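Local coordinates for S-M checkpoint control protein rad4 (Schizosaccharomyces pombe, PDB 4BU0), which is essential for DNA replication and the checkpoint coupling S and M phases, binding phosphorylated Crb2 through its first two BRCT domains, at residues C13-D18 with T45-G50; S38-D43 with T54-F59. All blocks are in the same frame, centred on the assembly; numbering follows the deposited sequence. Where two conformers were deposited one is given.

Interaction 1: C13-D18 with T45-G50; sequences CCTSID and THLIAG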
# COMPACT_ATOMS: atom_id res chain seq x y z
N CYS A 13 1.84 -10.47 -11.19
CA CYS A 13 2.24 -9.20 -11.80
C CYS A 13 2.90 -8.38 -10.70
O CYS A 13 2.51 -8.56 -9.54
CB CYS A 13 1.00 -8.51 -12.36
SG CYS A 13 1.31 -6.98 -13.27
N CYS A 14 3.89 -7.52 -11.04
CA CYS A 14 4.54 -6.63 -10.06
C CYS A 14 4.20 -5.19 -10.36
O CYS A 14 4.01 -4.81 -11.53
CB CYS A 14 6.06 -6.80 -10.07
SG CYS A 14 6.64 -8.42 -9.52
N THR A 15 4.24 -4.35 -9.30
CA THR A 15 4.14 -2.91 -9.47
C THR A 15 5.13 -2.27 -8.51
O THR A 15 5.17 -2.63 -7.33
CB THR A 15 2.71 -2.35 -9.35
OG1 THR A 15 2.75 -0.96 -9.71
CG2 THR A 15 2.08 -2.50 -7.97
N SER A 16 5.96 -1.33 -9.04
CA SER A 16 6.98 -0.62 -8.25
C SER A 16 7.91 -1.57 -7.49
O SER A 16 8.21 -1.37 -6.30
CB SER A 16 6.33 0.37 -7.28
OG SER A 16 5.93 1.52 -8.00
N ILE A 17 8.41 -2.59 -8.20
CA ILE A 17 9.38 -3.53 -7.69
C ILE A 17 10.63 -3.29 -8.54
O ILE A 17 10.52 -3.28 -9.76
CB ILE A 17 8.90 -5.01 -7.73
CG1 ILE A 17 7.57 -5.18 -6.91
CG2 ILE A 17 9.99 -5.95 -7.20
CD1 ILE A 17 7.72 -5.01 -5.36
N ASP A 18 11.78 -3.09 -7.89
CA ASP A 18 13.06 -2.84 -8.57
C ASP A 18 13.44 -4.04 -9.47
O ASP A 18 13.06 -5.17 -9.17
CB ASP A 18 14.17 -2.56 -7.55
CG ASP A 18 14.01 -1.27 -6.75
OD1 ASP A 18 13.13 -0.45 -7.09
OD2 ASP A 18 14.79 -1.08 -5.79
N THR A 45 -3.90 -12.80 -10.85
CA THR A 45 -4.53 -13.23 -9.61
C THR A 45 -3.87 -12.56 -8.39
O THR A 45 -4.50 -12.43 -7.33
CB THR A 45 -4.47 -14.76 -9.49
OG1 THR A 45 -3.11 -15.21 -9.46
CG2 THR A 45 -5.19 -15.47 -10.65
N HIS A 46 -2.56 -12.25 -8.51
CA HIS A 46 -1.78 -11.71 -7.41
C HIS A 46 -0.92 -10.59 -7.93
O HIS A 46 -0.22 -10.76 -8.93
CB HIS A 46 -0.90 -12.81 -6.79
CG HIS A 46 -1.72 -13.87 -6.10
ND1 HIS A 46 -2.51 -14.78 -6.83
CD2 HIS A 46 -1.90 -14.12 -4.78
CE1 HIS A 46 -3.15 -15.51 -5.93
NE2 HIS A 46 -2.80 -15.18 -4.68
N LEU A 47 -0.99 -9.42 -7.26
CA LEU A 47 -0.20 -8.25 -7.63
C LEU A 47 0.79 -8.01 -6.50
O LEU A 47 0.39 -7.71 -5.38
CB LEU A 47 -1.11 -7.02 -7.86
CG LEU A 47 -0.41 -5.71 -8.17
CD1 LEU A 47 0.26 -5.74 -9.59
CD2 LEU A 47 -1.44 -4.55 -8.12
N ILE A 48 2.09 -8.14 -6.82
CA ILE A 48 3.15 -7.92 -5.83
C ILE A 48 3.47 -6.43 -5.93
O ILE A 48 3.86 -5.97 -7.00
CB ILE A 48 4.34 -8.85 -6.13
CG1 ILE A 48 3.89 -10.35 -5.94
CG2 ILE A 48 5.53 -8.49 -5.19
CD1 ILE A 48 4.92 -11.33 -6.49
N ALA A 49 3.25 -5.68 -4.85
CA ALA A 49 3.39 -4.23 -4.91
C ALA A 49 4.44 -3.66 -3.98
O ALA A 49 4.54 -4.09 -2.82
CB ALA A 49 2.05 -3.61 -4.55
N GLY A 50 5.18 -2.66 -4.48
CA GLY A 50 6.20 -1.96 -3.71
C GLY A 50 5.82 -0.54 -3.35
O GLY A 50 6.60 0.17 -2.72
O HOH W 1 9.08 1.31 -4.84

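Interaction 2: S38-D43 with T54-F59; sequences SDFTKD and TPKYKF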
# COMPACT_ATOMS: atom_id res chain seq x y z
N SER A 38 4.11 -9.02 -17.22
CA SER A 38 4.71 -7.69 -17.06
C SER A 38 3.59 -6.64 -17.11
O SER A 38 3.65 -5.66 -16.36
CB SER A 38 5.75 -7.45 -18.15
OG SER A 38 5.20 -7.84 -19.39
N ASP A 39 2.58 -6.84 -17.96
CA ASP A 39 1.39 -5.99 -18.01
C ASP A 39 0.39 -6.53 -17.00
O ASP A 39 0.38 -7.74 -16.71
CB ASP A 39 0.72 -6.00 -19.42
CG ASP A 39 1.53 -5.37 -20.53
OD1 ASP A 39 2.29 -4.42 -20.26
OD2 ASP A 39 1.36 -5.80 -21.70
N PHE A 40 -0.48 -5.67 -16.49
CA PHE A 40 -1.53 -6.13 -15.63
C PHE A 40 -2.65 -6.62 -16.57
O PHE A 40 -3.39 -5.80 -17.12
CB PHE A 40 -1.96 -4.98 -14.70
CG PHE A 40 -3.02 -5.22 -13.65
CD1 PHE A 40 -3.85 -6.33 -13.71
CD2 PHE A 40 -3.22 -4.30 -12.62
CE1 PHE A 40 -4.85 -6.53 -12.75
CE2 PHE A 40 -4.23 -4.49 -11.68
CZ PHE A 40 -5.02 -5.62 -11.72
N THR A 41 -2.74 -7.93 -16.78
CA THR A 41 -3.76 -8.50 -17.66
C THR A 41 -4.99 -8.90 -16.86
O THR A 41 -4.95 -9.03 -15.63
CB THR A 41 -3.18 -9.69 -18.43
OG1 THR A 41 -2.86 -10.69 -17.47
CG2 THR A 41 -1.94 -9.32 -19.25
N LYS A 42 -6.14 -9.12 -17.55
CA LYS A 42 -7.37 -9.50 -16.88
C LYS A 42 -7.26 -10.76 -16.03
O LYS A 42 -7.99 -10.90 -15.04
CB LYS A 42 -8.48 -9.70 -17.93
CG LYS A 42 -9.88 -9.43 -17.39
N ASP A 43 -6.33 -11.68 -16.39
CA ASP A 43 -6.23 -12.93 -15.65
C ASP A 43 -5.26 -12.89 -14.47
O ASP A 43 -5.16 -13.90 -13.77
CB ASP A 43 -5.90 -14.09 -16.58
CG ASP A 43 -4.59 -13.99 -17.33
OD1 ASP A 43 -4.07 -12.87 -17.48
OD2 ASP A 43 -4.12 -15.03 -17.81
N THR A 54 0.58 3.87 -7.94
CA THR A 54 0.82 3.42 -9.31
C THR A 54 -0.50 3.11 -10.00
O THR A 54 -1.45 2.66 -9.36
CB THR A 54 1.71 2.14 -9.39
OG1 THR A 54 0.92 0.99 -9.06
CG2 THR A 54 2.99 2.22 -8.55
N PRO A 55 -0.55 3.22 -11.35
CA PRO A 55 -1.77 2.86 -12.07
C PRO A 55 -2.23 1.40 -11.85
O PRO A 55 -3.44 1.14 -11.75
CB PRO A 55 -1.37 3.08 -13.53
CG PRO A 55 -0.37 4.15 -13.48
CD PRO A 55 0.45 3.83 -12.25
N LYS A 56 -1.27 0.43 -11.75
CA LYS A 56 -1.66 -0.97 -11.49
C LYS A 56 -2.31 -1.11 -10.13
O LYS A 56 -3.34 -1.76 -9.99
CB LYS A 56 -0.44 -1.90 -11.55
CG LYS A 56 0.09 -2.19 -12.96
CD LYS A 56 1.34 -3.06 -12.87
CE LYS A 56 1.88 -3.41 -14.25
NZ LYS A 56 3.21 -4.07 -14.14
N TYR A 57 -1.67 -0.50 -9.09
CA TYR A 57 -2.25 -0.61 -7.77
C TYR A 57 -3.61 0.04 -7.72
O TYR A 57 -4.56 -0.52 -7.18
CB TYR A 57 -1.31 0.06 -6.74
CG TYR A 57 -1.74 -0.12 -5.31
CD1 TYR A 57 -2.79 0.64 -4.77
CD2 TYR A 57 -1.07 -0.99 -4.46
CE1 TYR A 57 -3.19 0.48 -3.45
CE2 TYR A 57 -1.45 -1.14 -3.12
CZ TYR A 57 -2.50 -0.37 -2.61
OH TYR A 57 -2.88 -0.50 -1.29
N LYS A 58 -3.72 1.25 -8.30
CA LYS A 58 -5.00 1.96 -8.28
C LYS A 58 -6.12 1.15 -8.95
O LYS A 58 -7.25 1.14 -8.47
CB LYS A 58 -4.88 3.32 -8.95
CG LYS A 58 -4.05 4.32 -8.12
CD LYS A 58 -3.89 5.63 -8.90
CE LYS A 58 -2.95 6.56 -8.17
NZ LYS A 58 -2.79 7.84 -8.91
N PHE A 59 -5.80 0.47 -10.09
CA PHE A 59 -6.80 -0.33 -10.78
C PHE A 59 -7.27 -1.49 -9.92
O PHE A 59 -8.46 -1.74 -9.81
CB PHE A 59 -6.22 -0.88 -12.10
CG PHE A 59 -7.30 -1.43 -13.00
CD1 PHE A 59 -7.78 -2.73 -12.84
CD2 PHE A 59 -7.90 -0.62 -13.97
CE1 PHE A 59 -8.84 -3.21 -13.63
CE2 PHE A 59 -8.93 -1.11 -14.77
CZ PHE A 59 -9.40 -2.39 -14.58

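Interaction 1: C13-D18 with T45-G50
Four backbone hydrogen bonds join Cys13-Thr15 to the chain running from His46 to Gly50, pairing the two central strands of the four-stranded parallel sheet (order 2-1-3-4) of the first BRCT domain. Cys13 N donates to His46 O at 3.1 Å and Cys13 O accepts from Ile48 N at 2.8 Å; two residues further on, Thr15 N reaches Ile48 O at 2.8 Å and Thr15 O receives Gly50 N at 2.9 Å. Cys13 and Thr15 thus use both their N-H and C=O groups across the pair, while Cys14 turns its carbonyl to Lys56. The last bond carries the pairing beyond the strands, just where Ser16 N and Thr15 OG1 both hydrogen-bond a modified side chain of the bound peptide.

On the sheet face of Cys13, Leu47, Thr15 and Ala49, which helix 55-63 covers, Leu47 CD1 lies 4.0 Å from Cys13 CB and also borders Thr15 CG2. With OG1 anti to the backbone N (chi1 -173°), the Thr15 methyl takes the position between N and carbonyl carbon, next to the Ala49 methyl. The other face carries Cys14 and Ile48 beneath helix 19-31, where Ile25 touches both. Cys14 SG approaches Ile48 CB, and Ile17 extends this apolar patch, its CD1 lying 4.1 Å from Ile48 CG2 and 3.6 Å from Gly50 N.

Interaction 2: S38-D43 with T54-F59
The Phe40 ring presents its face to the edge of Phe59 and its own edge to the backbone of Lys56, where the short strand 40-41 of the BRCT fold packs against the start of helix 55-63. The two rings form a T-shaped pair, centroids 5.7 Å apart and planes at 78°; Phe59 CD1 and CB both approach Phe40 CE2, CD1 at 4.1 Å. At the Phe40 edge, Lys56 O lies near the ring plane, 3.3 Å from CE2, and Lys56 CA lies in that plane.

Phe40 and Lys56 run past each other in opposite directions, with Lys56 CB and CG against Phe40 CD2 and CB. The lysine chain is extended beyond CG, and its last torsion, chi4 171°, sets NZ anti to CG, at the loop before the strand. The same amine hydrogen-bonds a modified side chain of the bound peptide, whose strand pairs antiparallel with Phe40 and Thr41, continuing beta pairing across the interface. At the start of the helix, Thr54 serves as N-cap, its OG1 accepting from Tyr57 N at 3.0 Å. Across the contact, Lys56 NZ donates to Ser38 O at 2.8 Å, tilted 21° from the carbonyl plane.

Interactions 1 and 2, centred about 9 Å apart, meet at the site that holds the modified side chain of the bound peptide. Lys56 of interaction 2 runs along the Cys13 and Thr15 face of the sheet of interaction 1 and places NZ 2.8 Å from Cys14 O, probably a hydrogen bond, and 3.6 Å from Cys13 SG. The helix N-cap residue makes a second link, Thr54 OG1 being probably hydrogen-bonded to Thr15 OG1 at 2.8 Å. Polar groups from segments 13-18 and 54-59 thus form one site, consistent with a phosphothreonine pocket of the BRCT type. The carbonyls of Cys14 and Ser38 probably orient the Lys56 amine, while strand 40-41 binds the peptide alongside.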